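Local coordinates for RNA-dependent RNA Polymerase (Bombyx mori cytoplasmic polyhedrosis virus, PDB 6TZ0), which transcribes and replicates the double-stranded RNA genome of the virus, adding ribonucleotides to a growing strand on an RNA template, at residues Ala151-Leu156 with Thr163-Arg168. Numbering follows the deposited sequence.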
ATOM      1  N   ALA A 151      16.248  -1.739 -31.487  1.00 43.21           N
ATOM      2  CA  ALA A 151      15.445  -2.961 -31.510  1.00 43.21           C
ATOM      3  C   ALA A 151      14.102  -2.735 -32.193  1.00 43.21           C
ATOM      4  O   ALA A 151      13.677  -3.558 -33.019  1.00 43.21           O
ATOM      5  CB  ALA A 151      15.246  -3.484 -30.092  1.00 43.21           C
ATOM      6  N   VAL A 152      13.447  -1.608 -31.892  1.00 42.29           N
ATOM      7  CA  VAL A 152      12.155  -1.298 -32.511  1.00 42.29           C
ATOM      8  C   VAL A 152      12.306  -1.082 -34.017  1.00 42.29           C
ATOM      9  O   VAL A 152      11.540  -1.637 -34.823  1.00 42.29           O
ATOM     10  CB  VAL A 152      11.513  -0.077 -31.829  1.00 42.29           C
ATOM     11  CG1 VAL A 152      10.243   0.329 -32.535  1.00 42.29           C
ATOM     12  CG2 VAL A 152      11.201  -0.390 -30.397  1.00 42.29           C
ATOM     13  N   ILE A 153      13.318  -0.308 -34.420  1.00 42.61           N
ATOM     14  CA  ILE A 153      13.520  -0.004 -35.837  1.00 42.61           C
ATOM     15  C   ILE A 153      13.956  -1.249 -36.612  1.00 42.61           C
ATOM     16  O   ILE A 153      13.516  -1.468 -37.748  1.00 42.61           O
ATOM     17  CB  ILE A 153      14.517   1.163 -35.978  1.00 42.61           C
ATOM     18  CG1 ILE A 153      13.925   2.443 -35.384  1.00 42.61           C
ATOM     19  CG2 ILE A 153      14.912   1.405 -37.409  1.00 42.61           C
ATOM     20  CD1 ILE A 153      12.656   2.899 -36.042  1.00 42.61           C
ATOM     21  N   ALA A 154      14.767  -2.113 -35.989  1.00 43.38           N
ATOM     22  CA  ALA A 154      15.177  -3.365 -36.619  1.00 43.38           C
ATOM     23  C   ALA A 154      13.999  -4.304 -36.833  1.00 43.38           C
ATOM     24  O   ALA A 154      13.892  -4.945 -37.889  1.00 43.38           O
ATOM     25  CB  ALA A 154      16.233  -4.051 -35.763  1.00 43.38           C
ATOM     26  N   SER A 155      13.102  -4.386 -35.844  1.00 43.07           N
ATOM     27  CA  SER A 155      11.915  -5.222 -35.986  1.00 43.07           C
ATOM     28  C   SER A 155      11.004  -4.713 -37.094  1.00 43.07           C
ATOM     29  O   SER A 155      10.493  -5.507 -37.896  1.00 43.07           O
ATOM     30  CB  SER A 155      11.160  -5.282 -34.664  1.00 43.07           C
ATOM     31  OG  SER A 155      10.621  -4.013 -34.363  1.00 43.07           O
ATOM     32  N   LEU A 156      10.810  -3.390 -37.168  1.00 41.72           N
ATOM     33  CA  LEU A 156       9.988  -2.814 -38.232  1.00 41.72           C
ATOM     34  C   LEU A 156      10.604  -3.034 -39.611  1.00 41.72           C
ATOM     35  O   LEU A 156       9.880  -3.297 -40.582  1.00 41.72           O
ATOM     36  CB  LEU A 156       9.780  -1.327 -37.972  1.00 41.72           C
ATOM     37  CG  LEU A 156       8.842  -0.858 -36.872  1.00 41.72           C
ATOM     38  CD1 LEU A 156       9.178   0.549 -36.505  1.00 41.72           C
ATOM     39  CD2 LEU A 156       7.438  -0.883 -37.405  1.00 41.72           C
ATOM     40  N   THR A 163      12.637   0.249 -45.919  1.00 48.41           N
ATOM     41  CA  THR A 163      13.078   1.233 -44.949  1.00 48.41           C
ATOM     42  C   THR A 163      12.345   2.565 -45.069  1.00 48.41           C
ATOM     43  O   THR A 163      12.648   3.488 -44.310  1.00 48.41           O
ATOM     44  CB  THR A 163      14.591   1.433 -45.079  1.00 48.41           C
ATOM     45  OG1 THR A 163      15.063   2.250 -44.006  1.00 48.41           O
ATOM     46  CG2 THR A 163      14.938   2.087 -46.404  1.00 48.41           C
ATOM     47  N   ASN A 164      11.384   2.688 -45.983  1.00 47.24           N
ATOM     48  CA  ASN A 164      10.644   3.930 -46.173  1.00 47.24           C
ATOM     49  C   ASN A 164       9.281   3.847 -45.490  1.00 47.24           C
ATOM     50  O   ASN A 164       8.260   3.607 -46.139  1.00 47.24           O
ATOM     51  CB  ASN A 164      10.522   4.281 -47.660  1.00 47.24           C
ATOM     52  CG  ASN A 164      10.089   3.109 -48.514  1.00 47.24           C
ATOM     53  OD1 ASN A 164       9.824   2.020 -48.007  1.00 47.24           O
ATOM     54  ND2 ASN A 164      10.008   3.329 -49.819  1.00 47.24           N
ATOM     55  N   TYR A 165       9.279   4.069 -44.181  1.00 41.79           N
ATOM     56  CA  TYR A 165       8.066   4.248 -43.396  1.00 41.79           C
ATOM     57  C   TYR A 165       8.283   5.456 -42.490  1.00 41.79           C
ATOM     58  O   TYR A 165       9.430   5.779 -42.158  1.00 41.79           O
ATOM     59  CB  TYR A 165       7.717   2.967 -42.606  1.00 41.79           C
ATOM     60  CG  TYR A 165       8.787   2.430 -41.697  1.00 41.79           C
ATOM     61  CD1 TYR A 165       8.891   2.856 -40.381  1.00 41.79           C
ATOM     62  CD2 TYR A 165       9.679   1.476 -42.150  1.00 41.79           C
ATOM     63  CE1 TYR A 165       9.865   2.361 -39.559  1.00 41.79           C
ATOM     64  CE2 TYR A 165      10.651   0.980 -41.335  1.00 41.79           C
ATOM     65  CZ  TYR A 165      10.742   1.423 -40.040  1.00 41.79           C
ATOM     66  OH  TYR A 165      11.726   0.930 -39.224  1.00 41.79           O
ATOM     67  N   PRO A 166       7.208   6.178 -42.115  1.00 40.43           N
ATOM     68  CA  PRO A 166       7.388   7.535 -41.549  1.00 40.43           C
ATOM     69  C   PRO A 166       8.110   7.628 -40.214  1.00 40.43           C
ATOM     70  O   PRO A 166       8.569   8.720 -39.842  1.00 40.43           O
ATOM     71  CB  PRO A 166       5.947   8.033 -41.410  1.00 40.43           C
ATOM     72  CG  PRO A 166       5.188   7.270 -42.384  1.00 40.43           C
ATOM     73  CD  PRO A 166       5.788   5.927 -42.427  1.00 40.43           C
ATOM     74  N   LEU A 167       8.229   6.524 -39.480  1.00 40.93           N
ATOM     75  CA  LEU A 167       8.879   6.595 -38.178  1.00 40.93           C
ATOM     76  C   LEU A 167      10.383   6.792 -38.333  1.00 40.93           C
ATOM     77  O   LEU A 167      11.030   7.376 -37.457  1.00 40.93           O
ATOM     78  CB  LEU A 167       8.553   5.345 -37.360  1.00 40.93           C
ATOM     79  CG  LEU A 167       8.948   5.356 -35.878  1.00 40.93           C
ATOM     80  CD1 LEU A 167       8.209   6.457 -35.138  1.00 40.93           C
ATOM     81  CD2 LEU A 167       8.685   4.021 -35.221  1.00 40.93           C
ATOM     82  N   ARG A 168      10.947   6.375 -39.474  1.00 43.63           N
ATOM     83  CA  ARG A 168      12.347   6.673 -39.761  1.00 43.63           C
ATOM     84  C   ARG A 168      12.568   8.167 -39.957  1.00 43.63           C
ATOM     85  O   ARG A 168      13.562   8.723 -39.475  1.00 43.63           O
ATOM     86  CB  ARG A 168      12.820   5.919 -41.005  1.00 43.63           C
ATOM     87  CG  ARG A 168      12.717   4.423 -40.912  1.00 43.63           C
ATOM     88  CD  ARG A 168      13.529   3.888 -39.763  1.00 43.63           C
ATOM     89  NE  ARG A 168      14.965   4.094 -39.888  1.00 43.63           N
ATOM     90  CZ  ARG A 168      15.802   3.223 -40.441  1.00 43.63           C
ATOM     91  NH1 ARG A 168      15.345   2.081 -40.927  1.00 43.63           N
ATOM     92  NH2 ARG A 168      17.095   3.493 -40.498  1.00 43.63           N
TER
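The backbones of Ile153 and Arg168 come within 7.8 Å at their CA atoms, and those of Leu156 and Thr163 within 8.4 Å, where helix 145-160 meets the loop and first turn of helix 166-175. Tyr165 bridges this gap, its CG set between backbone N and carbonyl carbon (chi1 56°), an orientation that sends the long ring toward the helix. Leu156 receives it at two points: CB lies obliquely by the phenol end, 3.6 Å from Tyr165 CZ, and CD1 rests 3.6 Å from Tyr165 CE1. A tyrosine suits a place that is apolar along its ring and polar at its tip, since OH is hydrogen-bonded to Asp157, one turn beyond Ile153. Outside the two segments, the Asp157 carboxylate also forms a salt bridge with Arg168 NH1, so a single acidic side chain ties both residues to the first helix. Arg168 CG lies 3.7 Å above the plane of the Tyr165 ring, toward its rim; bends at chi2 and chi3 then fold the chain so that the guanidinium passes Ile153, whose CG2 sits 3.4 Å above its plane. Branched apolar side chains suit the ground beside the ring: Leu167 CD2 meets Leu156 CD1 at 3.7 Å, the two crossing nearly at right angles. This corner, where a short loop joins two consecutive helices, is buried, with Ile153 packing also on helix 37-44 and Leu156 on helix 206-218.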